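Local coordinates for protein exoglucanase A (Cellulomonas fimi, PDB 7CBD) that hydrolyses the beta-1,4-glucosidic bonds of cellulose with inversion of anomeric configuration, releasing cellobiose from the non-reducing chain ends, through the family 6 glycoside hydrolase catalytic domain described here, at residues T308-S313 with D321-D326; L249-T254 with N317-A322; K260-E263 with D267-E270; N299-P304 with V325-H330; D386-P391 with S395-N400. One frame throughout, in Å; residues are numbered along the deposited sequence. Where two conformers were deposited one is given.

Interaction 1. Residues T308-S313 with D321-D326; sequences TSITAS and DANRVD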
# COMPACT_ATOMS: atom_id res chain seq x y z
N THR A 308 21.41 -0.90 -14.40
CA THR A 308 21.70 -2.33 -14.42
C THR A 308 23.07 -2.68 -13.85
O THR A 308 23.33 -3.86 -13.60
CB THR A 308 21.58 -2.88 -15.85
OG1 THR A 308 22.27 -2.01 -16.75
CG2 THR A 308 20.12 -2.99 -16.25
N SER A 309 23.95 -1.70 -13.66
CA SER A 309 25.24 -1.94 -13.05
C SER A 309 25.69 -0.65 -12.39
O SER A 309 25.16 0.43 -12.66
CB SER A 309 26.28 -2.41 -14.08
OG SER A 309 26.49 -1.42 -15.07
N ILE A 310 26.67 -0.77 -11.49
CA ILE A 310 27.12 0.38 -10.72
C ILE A 310 27.86 1.35 -11.63
O ILE A 310 28.81 0.97 -12.34
CB ILE A 310 27.99 -0.06 -9.53
CG1 ILE A 310 27.13 -0.68 -8.44
CG2 ILE A 310 28.77 1.13 -8.97
CD1 ILE A 310 27.92 -1.24 -7.27
N THR A 311 27.41 2.60 -11.65
CA THR A 311 28.12 3.68 -12.30
C THR A 311 29.06 4.29 -11.27
O THR A 311 28.62 4.73 -10.21
CB THR A 311 27.13 4.74 -12.81
OG1 THR A 311 26.33 4.18 -13.85
CG2 THR A 311 27.87 5.95 -13.34
N ALA A 312 30.35 4.31 -11.59
CA ALA A 312 31.34 4.80 -10.64
C ALA A 312 31.26 6.31 -10.52
O ALA A 312 31.04 7.02 -11.51
CB ALA A 312 32.74 4.39 -11.09
N SER A 313 31.43 6.81 -9.30
CA SER A 313 31.51 8.25 -9.07
C SER A 313 32.20 8.52 -7.74
O SER A 313 32.08 7.73 -6.80
CB SER A 313 30.12 8.90 -9.07
OG SER A 313 30.23 10.28 -8.79
N ASP A 321 22.37 9.06 -7.38
CA ASP A 321 21.39 9.37 -8.42
C ASP A 321 21.56 8.47 -9.64
O ASP A 321 20.58 8.19 -10.34
CB ASP A 321 21.46 10.85 -8.78
CG ASP A 321 20.93 11.75 -7.67
OD1 ASP A 321 20.28 11.23 -6.73
OD2 ASP A 321 21.16 12.98 -7.74
N ALA A 322 22.79 8.02 -9.92
CA ALA A 322 22.99 7.12 -11.05
C ALA A 322 22.62 5.68 -10.72
O ALA A 322 22.28 4.90 -11.62
CB ALA A 322 24.44 7.17 -11.52
N ASN A 323 22.67 5.30 -9.44
CA ASN A 323 22.58 3.91 -9.05
C ASN A 323 21.28 3.52 -8.35
O ASN A 323 21.03 2.32 -8.20
CB ASN A 323 23.78 3.51 -8.19
CG ASN A 323 25.07 3.52 -8.98
OD1 ASN A 323 25.13 2.96 -10.07
ND2 ASN A 323 26.11 4.15 -8.44
N ARG A 324 20.46 4.48 -7.93
CA ARG A 324 19.18 4.15 -7.31
C ARG A 324 18.16 3.73 -8.36
O ARG A 324 18.09 4.31 -9.44
CB ARG A 324 18.65 5.35 -6.52
CG ARG A 324 18.39 6.64 -7.30
CD ARG A 324 17.96 7.70 -6.31
NE ARG A 324 18.08 9.10 -6.71
CZ ARG A 324 17.08 9.83 -7.21
NH1 ARG A 324 15.90 9.29 -7.46
NH2 ARG A 324 17.28 11.12 -7.47
N VAL A 325 17.37 2.70 -8.02
CA VAL A 325 16.29 2.32 -8.91
C VAL A 325 15.07 3.20 -8.69
O VAL A 325 14.31 3.45 -9.63
CB VAL A 325 15.96 0.81 -8.87
CG1 VAL A 325 17.21 -0.02 -9.16
CG2 VAL A 325 15.33 0.42 -7.54
N ASP A 326 14.84 3.67 -7.46
CA ASP A 326 13.76 4.63 -7.22
C ASP A 326 14.12 5.91 -7.96
O ASP A 326 15.09 6.58 -7.60
CB ASP A 326 13.65 4.88 -5.72
CG ASP A 326 12.42 5.70 -5.35
OD1 ASP A 326 11.93 6.50 -6.17
OD2 ASP A 326 11.95 5.54 -4.20
O HOH W 1 24.17 2.92 -12.97
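The extended backbone of T308-S313 passes the last turn of helix 316-323, with I310 and T311 opposite N323 and A322 and the CA atoms of I310 and N323 6.0 Å apart. The carboxamide of N323 pairs with both the N-H and the C=O of T311 in a two-bond ring, as a peptide edge does in a beta pairing. N323 OD1 accepts from T311 N at 2.8 Å, in the carbonyl plane and on a lone pair, with a nearly straight N-H...O angle of 168°. In return N323 ND2 donates a hydrogen bond to T311 O at 3.1 Å, and this acceptor lies close to the amide plane, so the two bonds together fix the rotation of the carboxamide. N323 reaches the loop with CG beside its own backbone N and anti to the carbonyl carbon (chi1 -68°). ND2 also makes a weak bond back to Y319 O in the helix. Next to the amide, A322 CB packs against T311 CB at 3.8 Å, while I310 crosses N323 at about a right angle. R324, the first residue to leave helical geometry, holds D321 side-on in a salt bridge, NE and NH2 both bonding OD1 from the same face of the carboxylate. This surface contact, away from the active site, joins the loop before helix 316-323 to the end of that helix. Water 1 spans the two segments, hydrogen-bonded to T311 OG1 and within hydrogen-bonding distance of S309 O (2.7 Å) and N323 OD1 (3.1 Å), which compete with other acceptors for its two protons.

Interaction 2. Residues L249-T254 with N317-A322; sequences LTINNT and NAYVDA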
# COMPACT_ATOMS: atom_id res chain seq x y z
N LEU A 249 27.79 2.55 3.23
CA LEU A 249 28.92 2.81 2.36
C LEU A 249 29.33 4.27 2.42
O LEU A 249 28.49 5.17 2.36
CB LEU A 249 28.56 2.43 0.92
CG LEU A 249 29.70 2.58 -0.09
CD1 LEU A 249 30.80 1.59 0.25
CD2 LEU A 249 29.19 2.40 -1.51
N THR A 250 30.63 4.49 2.56
CA THR A 250 31.19 5.83 2.53
C THR A 250 32.15 5.90 1.35
O THR A 250 32.86 4.93 1.07
CB THR A 250 31.87 6.20 3.86
OG1 THR A 250 32.97 5.31 4.11
CG2 THR A 250 30.88 6.11 5.01
N ILE A 251 32.12 7.02 0.65
CA ILE A 251 32.99 7.29 -0.49
C ILE A 251 33.81 8.52 -0.13
O ILE A 251 33.24 9.60 0.05
CB ILE A 251 32.18 7.54 -1.77
CG1 ILE A 251 31.32 6.32 -2.12
CG2 ILE A 251 33.12 7.89 -2.92
CD1 ILE A 251 30.36 6.58 -3.26
N ASN A 252 35.12 8.34 -0.02
CA ASN A 252 36.03 9.42 0.36
C ASN A 252 35.57 10.13 1.63
O ASN A 252 35.47 11.35 1.70
CB ASN A 252 36.26 10.40 -0.80
CG ASN A 252 37.14 9.81 -1.89
OD1 ASN A 252 37.55 8.65 -1.82
ND2 ASN A 252 37.42 10.60 -2.92
N ASN A 253 35.27 9.32 2.65
CA ASN A 253 34.84 9.81 3.97
C ASN A 253 33.52 10.58 3.91
O ASN A 253 33.27 11.46 4.73
CB ASN A 253 35.95 10.63 4.66
CG ASN A 253 35.75 10.76 6.16
OD1 ASN A 253 35.29 9.82 6.82
ND2 ASN A 253 36.09 11.92 6.71
N THR A 254 32.65 10.26 2.95
CA THR A 254 31.31 10.84 2.88
C THR A 254 30.30 9.72 2.77
O THR A 254 30.34 8.93 1.80
CB THR A 254 31.18 11.80 1.69
OG1 THR A 254 32.22 12.78 1.76
CG2 THR A 254 29.84 12.52 1.74
N ASN A 317 26.23 12.28 -4.37
CA ASN A 317 24.94 12.53 -5.00
C ASN A 317 24.89 11.95 -6.41
O ASN A 317 23.89 11.34 -6.80
CB ASN A 317 24.62 14.02 -5.00
CG ASN A 317 24.03 14.46 -3.69
OD1 ASN A 317 22.94 14.02 -3.31
ND2 ASN A 317 24.74 15.31 -2.96
N ALA A 318 25.96 12.13 -7.19
CA ALA A 318 26.02 11.51 -8.51
C ALA A 318 25.98 10.00 -8.39
O ALA A 318 25.32 9.32 -9.18
CB ALA A 318 27.29 11.96 -9.24
N TYR A 319 26.67 9.45 -7.39
CA TYR A 319 26.67 8.00 -7.18
C TYR A 319 25.27 7.50 -6.87
O TYR A 319 24.80 6.53 -7.47
CB TYR A 319 27.62 7.65 -6.04
CG TYR A 319 27.80 6.17 -5.81
CD1 TYR A 319 28.74 5.45 -6.53
CD2 TYR A 319 27.04 5.50 -4.85
CE1 TYR A 319 28.91 4.09 -6.32
CE2 TYR A 319 27.21 4.14 -4.63
CZ TYR A 319 28.15 3.44 -5.36
OH TYR A 319 28.34 2.09 -5.16
N VAL A 320 24.60 8.15 -5.91
CA VAL A 320 23.26 7.71 -5.54
C VAL A 320 22.29 7.91 -6.70
O VAL A 320 21.49 7.03 -7.02
CB VAL A 320 22.80 8.42 -4.26
CG1 VAL A 320 21.28 8.29 -4.08
CG2 VAL A 320 23.54 7.84 -3.06
N ASP A 321 22.37 9.06 -7.38
CA ASP A 321 21.39 9.37 -8.42
C ASP A 321 21.56 8.47 -9.64
O ASP A 321 20.58 8.19 -10.34
CB ASP A 321 21.46 10.85 -8.78
CG ASP A 321 20.93 11.75 -7.67
OD1 ASP A 321 20.28 11.23 -6.73
OD2 ASP A 321 21.16 12.98 -7.74
N ALA A 322 22.79 8.02 -9.92
CA ALA A 322 22.99 7.12 -11.05
C ALA A 322 22.62 5.68 -10.72
O ALA A 322 22.28 4.90 -11.62
CB ALA A 322 24.44 7.17 -11.52
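I251 lays its CD1 methyl over one face of the Y319 ring, 3.8 Å from the ring centroid and only 17° off the ring normal, a CH-pi contact. The methyl is displaced toward the CG end of the ring, where its closest approach, I251 CD1 to Y319 CG, is 3.6 Å. Beyond CG1 the isoleucine chain is extended (chi2 172°), which carries CD1 out from the backbone to the aromatic face. At the phenol end L249 takes over: its CD2 methyl meets Y319 OH at 3.8 Å and lies 4.1 Å from Y319 CE2, the two side chains crossing at about a right angle. The tyrosine comes out of the helix with CG anti to the backbone N (chi1 -175°), and its long ring spans both aliphatic partners, one near each end. No hydrogen bond joins the two segments, so the contact between them is apolar. An alanine in place of Y319 would probably leave the methyls of I251 and L249 without the surface they rest on and open a gap between hairpin and helix. The short hairpin is closed by reciprocal backbone bonds between I251 and T254, with N252 and N253 at its turn. Its strands, 250-251 and 254-255, form a separate antiparallel pair outside the main sheet, set against the side of helix 316-323, with L244 also touching Y319.

Interaction 3. Residues K260-E263 with D267-E270; sequences KFYE and DFDE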
# COMPACT_ATOMS: atom_id res chain seq x y z
N LYS A 260 21.34 13.85 -1.06
CA LYS A 260 20.07 14.56 -1.09
C LYS A 260 18.89 13.59 -1.10
O LYS A 260 17.85 13.85 -0.47
CB LYS A 260 20.05 15.46 -2.34
CG LYS A 260 18.86 16.41 -2.45
CD LYS A 260 18.94 17.22 -3.75
CE LYS A 260 17.91 18.34 -3.76
NZ LYS A 260 18.04 19.25 -4.94
N PHE A 261 19.02 12.47 -1.81
CA PHE A 261 17.89 11.56 -1.91
C PHE A 261 17.59 10.86 -0.59
O PHE A 261 16.42 10.58 -0.29
CB PHE A 261 18.14 10.53 -3.01
CG PHE A 261 16.92 9.74 -3.39
CD1 PHE A 261 15.88 10.33 -4.08
CD2 PHE A 261 16.81 8.40 -3.04
CE1 PHE A 261 14.76 9.60 -4.43
CE2 PHE A 261 15.70 7.66 -3.39
CZ PHE A 261 14.67 8.27 -4.09
N TYR A 262 18.61 10.55 0.21
CA TYR A 262 18.36 9.74 1.40
C TYR A 262 18.32 10.52 2.70
O TYR A 262 17.75 10.02 3.68
CB TYR A 262 19.34 8.55 1.49
CG TYR A 262 19.06 7.49 0.45
CD1 TYR A 262 17.82 6.87 0.38
CD2 TYR A 262 20.03 7.13 -0.47
CE1 TYR A 262 17.57 5.91 -0.58
CE2 TYR A 262 19.79 6.17 -1.43
CZ TYR A 262 18.56 5.56 -1.49
OH TYR A 262 18.34 4.61 -2.46
N GLU A 263 18.90 11.72 2.77
CA GLU A 263 18.74 12.59 3.95
C GLU A 263 19.15 11.88 5.24
O GLU A 263 18.50 12.01 6.28
CB GLU A 263 17.31 13.13 4.06
CG GLU A 263 16.84 13.97 2.88
CD GLU A 263 15.38 14.40 2.97
OE1 GLU A 263 14.59 13.77 3.71
OE2 GLU A 263 15.01 15.37 2.27
N ASP A 267 17.64 3.28 5.74
CA ASP A 267 16.71 2.32 5.12
C ASP A 267 16.42 2.81 3.71
O ASP A 267 15.60 3.71 3.51
CB ASP A 267 15.42 2.19 5.93
CG ASP A 267 15.61 1.52 7.28
OD1 ASP A 267 16.73 1.07 7.60
OD2 ASP A 267 14.62 1.45 8.04
N PHE A 268 17.07 2.19 2.73
CA PHE A 268 16.92 2.54 1.33
C PHE A 268 15.80 1.77 0.64
O PHE A 268 15.46 2.08 -0.50
CB PHE A 268 18.20 2.22 0.54
CG PHE A 268 19.41 3.06 0.90
CD1 PHE A 268 19.36 4.09 1.83
CD2 PHE A 268 20.61 2.80 0.25
CE1 PHE A 268 20.51 4.84 2.10
CE2 PHE A 268 21.74 3.54 0.52
CZ PHE A 268 21.69 4.56 1.45
N ASP A 269 15.25 0.75 1.29
CA ASP A 269 14.27 -0.10 0.64
C ASP A 269 13.42 -0.79 1.70
O ASP A 269 13.67 -0.67 2.90
CB ASP A 269 14.93 -1.10 -0.32
CG ASP A 269 15.97 -1.98 0.37
OD1 ASP A 269 15.68 -2.48 1.47
OD2 ASP A 269 17.06 -2.19 -0.22
N GLU A 270 12.39 -1.50 1.23
CA GLU A 270 11.39 -2.02 2.14
C GLU A 270 11.79 -3.34 2.78
O GLU A 270 11.31 -3.65 3.87
CB GLU A 270 10.03 -2.13 1.43
CG GLU A 270 9.46 -0.76 1.03
CD GLU A 270 9.25 0.15 2.23
OE1 GLU A 270 8.29 -0.07 2.98
OE2 GLU A 270 10.06 1.09 2.42
O HOH W 2 15.74 3.83 -2.59
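Y262 meets F268 along its whole length, beginning with Y262 CB, which lies 3.9 Å from F268 CE1. At the root of the ring Y262 CG comes to 3.4 Å from the same F268 CE1. Farther out, CD1 and CE1 of Y262 lie over F268 CD1, whereas CD2 lies over the F268 CE1-CZ edge and CE2 over F268 CZ and CE2. Y262 CZ faces F268 CG at 3.6 Å, and the hydroxyl ends beside F268 CB. The rings of Y262 and F268 form a face-to-face stack, with centroids 3.6 Å apart and planes 8° from parallel, although the two side chains enter it at about a right angle to each other. F268 turns its face to match through a chi2 of -2°, well away from the perpendicular setting usual for phenylalanine. The opposite face of Y262 receives the rim of its neighbour F261 through CD2, so the tyrosine ring is covered on both sides. At its tip the phenol donates a hydrogen bond to water 2, 2.7 Å from Y262 OH, and that water in turn donates to F268 O; the stack is thus tied a second time through the backbone of its partner. A leucine in place of Y262 would probably lose the flat overlap with F268 and leave water 2 without the phenol donor. The contact is buried in the loop between strand 254-255 and helix 270-283. D269 caps the start of that helix through D272 N, while V320 of helix 316-323 packs against both F261 and Y262.

Interaction 4. Residues N299-P304 with V325-H330; sequences NGWGGP and VDRRVH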
# COMPACT_ATOMS: atom_id res chain seq x y z
N ASN A 299 6.15 -0.80 -6.89
CA ASN A 299 7.49 -0.48 -6.40
C ASN A 299 8.60 -1.15 -7.21
O ASN A 299 9.73 -1.25 -6.72
CB ASN A 299 7.64 -0.76 -4.90
CG ASN A 299 7.56 -2.24 -4.56
OD1 ASN A 299 7.41 -3.09 -5.43
ND2 ASN A 299 7.65 -2.55 -3.27
N GLY A 300 8.31 -1.60 -8.43
CA GLY A 300 9.30 -2.34 -9.20
C GLY A 300 10.41 -1.48 -9.78
O GLY A 300 11.56 -1.92 -9.86
N TRP A 301 10.09 -0.26 -10.22
CA TRP A 301 11.08 0.64 -10.83
C TRP A 301 11.90 -0.05 -11.92
O TRP A 301 13.14 -0.05 -11.91
CB TRP A 301 11.97 1.29 -9.76
CG TRP A 301 11.20 2.25 -8.93
CD1 TRP A 301 10.80 2.08 -7.63
CD2 TRP A 301 10.70 3.52 -9.35
NE1 TRP A 301 10.09 3.18 -7.21
CE2 TRP A 301 10.00 4.08 -8.25
CE3 TRP A 301 10.76 4.24 -10.55
CZ2 TRP A 301 9.38 5.32 -8.31
CZ3 TRP A 301 10.14 5.49 -10.61
CH2 TRP A 301 9.46 6.01 -9.50
N GLY A 302 11.20 -0.64 -12.88
CA GLY A 302 11.82 -1.29 -14.01
C GLY A 302 11.77 -0.45 -15.27
O GLY A 302 11.68 0.78 -15.24
N GLY A 303 11.85 -1.13 -16.41
CA GLY A 303 11.90 -0.45 -17.68
C GLY A 303 13.29 0.04 -18.01
O GLY A 303 14.26 -0.22 -17.30
N PRO A 304 13.41 0.77 -19.12
CA PRO A 304 14.75 1.16 -19.62
C PRO A 304 15.50 2.11 -18.71
O PRO A 304 16.73 2.20 -18.82
CB PRO A 304 14.46 1.79 -20.99
CG PRO A 304 13.02 2.20 -20.92
CD PRO A 304 12.34 1.19 -20.04
N VAL A 325 17.37 2.70 -8.02
CA VAL A 325 16.29 2.32 -8.91
C VAL A 325 15.07 3.20 -8.69
O VAL A 325 14.31 3.45 -9.63
CB VAL A 325 15.96 0.81 -8.87
CG1 VAL A 325 17.21 -0.02 -9.16
CG2 VAL A 325 15.33 0.42 -7.54
N ASP A 326 14.84 3.67 -7.46
CA ASP A 326 13.76 4.63 -7.22
C ASP A 326 14.12 5.91 -7.96
O ASP A 326 15.09 6.58 -7.60
CB ASP A 326 13.65 4.88 -5.72
CG ASP A 326 12.42 5.70 -5.35
OD1 ASP A 326 11.93 6.50 -6.17
OD2 ASP A 326 11.95 5.54 -4.20
N ARG A 327 13.34 6.25 -8.99
CA ARG A 327 13.64 7.40 -9.84
C ARG A 327 12.86 8.65 -9.45
O ARG A 327 12.86 9.63 -10.20
CB ARG A 327 13.41 7.07 -11.32
CG ARG A 327 14.14 5.83 -11.85
CD ARG A 327 15.63 5.83 -11.53
NE ARG A 327 16.29 7.03 -12.03
CZ ARG A 327 17.54 7.37 -11.73
NH1 ARG A 327 18.05 8.50 -12.22
NH2 ARG A 327 18.29 6.61 -10.93
N ARG A 328 12.20 8.65 -8.30
CA ARG A 328 11.44 9.82 -7.89
C ARG A 328 12.34 11.02 -7.64
O ARG A 328 13.55 10.90 -7.42
CB ARG A 328 10.67 9.52 -6.61
CG ARG A 328 9.45 8.65 -6.83
CD ARG A 328 8.70 8.45 -5.54
NE ARG A 328 9.41 7.54 -4.66
CZ ARG A 328 8.92 7.07 -3.52
NH1 ARG A 328 7.74 7.49 -3.08
NH2 ARG A 328 9.63 6.20 -2.81
N VAL A 329 11.73 12.20 -7.69
CA VAL A 329 12.43 13.42 -7.31
C VAL A 329 12.86 13.36 -5.84
O VAL A 329 13.94 13.85 -5.47
CB VAL A 329 11.55 14.65 -7.60
CG1 VAL A 329 12.30 15.94 -7.31
CG2 VAL A 329 11.06 14.64 -9.06
N HIS A 330 12.04 12.74 -5.00
CA HIS A 330 12.22 12.75 -3.55
C HIS A 330 11.34 11.64 -3.00
O HIS A 330 10.29 11.35 -3.57
CB HIS A 330 11.79 14.11 -2.99
CG HIS A 330 12.04 14.29 -1.52
ND1 HIS A 330 11.22 13.75 -0.55
CD2 HIS A 330 12.99 15.00 -0.86
CE1 HIS A 330 11.67 14.09 0.64
NE2 HIS A 330 12.75 14.85 0.48
O HOH W 3 14.66 2.27 -12.03
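A backbone, not a side chain, covers the indole of W301: D326 CA sits almost exactly above the five-membered ring, 3.7 Å from its centroid and 2° off the normal, a CH-pi contact. W301 has a left-handed backbone, and with CG beside its own N (chi1 -69°) the indole is laid flat against 325-328. R327 N lies over the same face nearer the six-membered ring, and R327 CB closes on W301 CZ3 at 3.7 Å. Beside CB and CG comes V325 O, bridged to W301 O by water 3, which donates to both carbonyls. At the far end R328 CG packs against W301 CZ2, while W301 NE1 hydrogen-bonds to T236 O. The D326 carboxylate is held by R328 side-on: NE to OD1 at 3.1 Å and NH2 to OD2 at 2.8 Å, each oxygen using its syn lone pair. OD1 also accepts from R328 N, so three good bonds and a weak one, NE to OD2, fix the carboxylate. R328 NH1 and NH2 are also hydrogen-bonded to N235 OD1 and T237 OG1, and the side chain lies about 9 Å from that of D371, a predicted active-site residue. The bond from R328 N closes an Asx turn, here buttressed by a bidentate salt bridge near the predicted active site of a family 6 catalytic domain.

Interaction 5. Residues D386-P391 with S395-N400; sequences DRMCDP and SPKLNN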
# COMPACT_ATOMS: atom_id res chain seq x y z
N ASP A 386 -5.33 18.01 -3.89
CA ASP A 386 -4.10 17.99 -3.10
C ASP A 386 -2.94 18.31 -4.03
O ASP A 386 -2.70 17.58 -4.99
CB ASP A 386 -3.91 16.61 -2.47
CG ASP A 386 -2.81 16.58 -1.40
OD1 ASP A 386 -1.78 17.27 -1.54
OD2 ASP A 386 -3.00 15.86 -0.40
N ARG A 387 -2.22 19.39 -3.73
CA ARG A 387 -1.14 19.82 -4.61
C ARG A 387 0.03 18.84 -4.64
O ARG A 387 0.88 18.96 -5.53
CB ARG A 387 -0.68 21.23 -4.25
CG ARG A 387 -1.74 22.28 -4.53
CD ARG A 387 -1.13 23.65 -4.76
NE ARG A 387 -0.47 23.73 -6.06
CZ ARG A 387 0.34 24.71 -6.44
NH1 ARG A 387 0.90 24.68 -7.64
NH2 ARG A 387 0.61 25.72 -5.61
N MET A 388 0.09 17.86 -3.74
CA MET A 388 1.10 16.82 -3.90
C MET A 388 0.87 15.98 -5.16
O MET A 388 1.79 15.28 -5.60
CB MET A 388 1.17 15.94 -2.65
CG MET A 388 1.77 16.68 -1.46
SD MET A 388 3.49 17.15 -1.73
CE MET A 388 4.31 15.56 -1.58
N CYS A 389 -0.32 16.06 -5.75
CA CYS A 389 -0.65 15.40 -7.01
C CYS A 389 -0.48 16.33 -8.20
O CYS A 389 -0.77 15.93 -9.33
CB CYS A 389 -2.10 14.92 -6.95
SG CYS A 389 -2.44 13.79 -5.61
N ASP A 390 -0.01 17.56 -7.96
CA ASP A 390 0.03 18.63 -8.95
C ASP A 390 1.41 18.69 -9.59
O ASP A 390 2.39 18.99 -8.88
CB ASP A 390 -0.26 19.92 -8.19
CG ASP A 390 -0.28 21.17 -9.06
OD1 ASP A 390 0.03 21.13 -10.27
OD2 ASP A 390 -0.60 22.23 -8.48
N PRO A 391 1.54 18.44 -10.89
CA PRO A 391 2.86 18.52 -11.54
C PRO A 391 3.51 19.90 -11.48
O PRO A 391 4.72 20.00 -11.73
CB PRO A 391 2.58 18.12 -13.00
CG PRO A 391 1.28 17.39 -12.95
CD PRO A 391 0.49 18.01 -11.84
N SER A 395 7.18 21.45 -3.75
CA SER A 395 6.69 21.12 -2.42
C SER A 395 7.76 21.30 -1.36
O SER A 395 8.85 20.72 -1.49
CB SER A 395 6.20 19.68 -2.39
OG SER A 395 5.91 19.29 -1.06
N PRO A 396 7.46 22.03 -0.29
CA PRO A 396 8.37 22.03 0.87
C PRO A 396 8.59 20.64 1.46
O PRO A 396 9.66 20.38 2.03
CB PRO A 396 7.67 22.97 1.86
CG PRO A 396 6.82 23.86 1.00
CD PRO A 396 6.34 22.97 -0.12
N LYS A 397 7.60 19.74 1.35
CA LYS A 397 7.72 18.37 1.84
C LYS A 397 8.74 17.55 1.04
O LYS A 397 9.08 16.44 1.47
CB LYS A 397 6.38 17.63 1.73
CG LYS A 397 5.19 18.23 2.47
CD LYS A 397 3.94 17.40 2.11
CE LYS A 397 2.67 17.91 2.76
NZ LYS A 397 1.52 16.98 2.49
N LEU A 398 9.18 18.06 -0.11
CA LEU A 398 10.14 17.38 -0.97
C LEU A 398 11.45 18.15 -1.07
O LEU A 398 12.13 18.11 -2.10
CB LEU A 398 9.54 17.19 -2.36
CG LEU A 398 8.17 16.50 -2.39
CD1 LEU A 398 7.66 16.36 -3.82
CD2 LEU A 398 8.22 15.14 -1.69
N ASN A 399 11.83 18.85 0.01
CA ASN A 399 13.03 19.68 0.01
C ASN A 399 12.99 20.69 -1.14
O ASN A 399 13.96 20.87 -1.89
CB ASN A 399 14.30 18.82 -0.02
CG ASN A 399 15.56 19.62 0.26
OD1 ASN A 399 15.49 20.78 0.68
ND2 ASN A 399 16.71 19.01 0.02
N ASN A 400 11.84 21.35 -1.30
CA ASN A 400 11.65 22.42 -2.28
C ASN A 400 11.94 21.94 -3.70
O ASN A 400 12.75 22.54 -4.43
CB ASN A 400 12.48 23.65 -1.93
CG ASN A 400 11.96 24.37 -0.72
OD1 ASN A 400 10.78 24.29 -0.40
ND2 ASN A 400 12.84 25.10 -0.04
O HOH W 4 -0.46 18.17 0.81
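M388 inserts its thioether among S395, K397 and L398. M388 SD lies 3.3 Å from S395 OG. From another direction K397 CD approaches M388 SD at 3.9 Å, the lysine chain crossing the methionine obliquely. The terminal methyl goes on to L398, where M388 CE and L398 CD2 meet tip to tip, also at 3.9 Å. Bends at chi2 and chi3 (-64° and -74°) curl the methionine so that sulfur and methyl both face the 395-400 segment. K397, by contrast, is extended beyond CG and carries NZ past the sulfur to water 4, which accepts from K397 NZ at 2.9 Å and donates to D386 OD1. That water links two oppositely charged groups whose charged atoms are not in contact; NZ is also hydrogen-bonded to F102 O, and the lysine makes a cation-pi contact with F102. The acid is placed by an Asx turn, in which D386 OD1 accepts from M388 N at 2.9 Å and thereby ties the aspartate to the 3-10 turn 387-389 from which the methionine projects. Each segment contains a short 3-10 turn, in the loop-rich region after strand 358-362, and the second, 396-397, lies in the connection between the paired strands 394-395 and 401-402. C389, next to M388, forms a disulfide with C335. Farther along the first segment, R387 grips D390 side-on, NE and NH1 sharing OD2. The side chain of K397 lies about 8 Å from that of D149, the predicted proton donor.

Interactions 1 to 4 form a connected group, their centres 10 to 18 Å apart; the centre of interaction 5 lies 18 Å from those of interactions 3 and 4, which it touches, and 25 to 26 Å from those of 1 and 2. Helix 316-323 is common to interactions 1 and 2, and its V320 packs against F261 and Y262 of interaction 3. V325 and D326 belong to both interactions 1 and 4. Along the chain interaction 3 is nested inside the loop closed by interaction 2, interactions 2 and 4 cross, and interaction 5 follows all. H330 connects interaction 4 to E263 and packs on 395-400. Loops of the distorted alpha/beta barrel of family 6, whose parallel strands include 228-231, 291-295 and 358-362, are thus joined from outer hairpin to predicted catalytic residues.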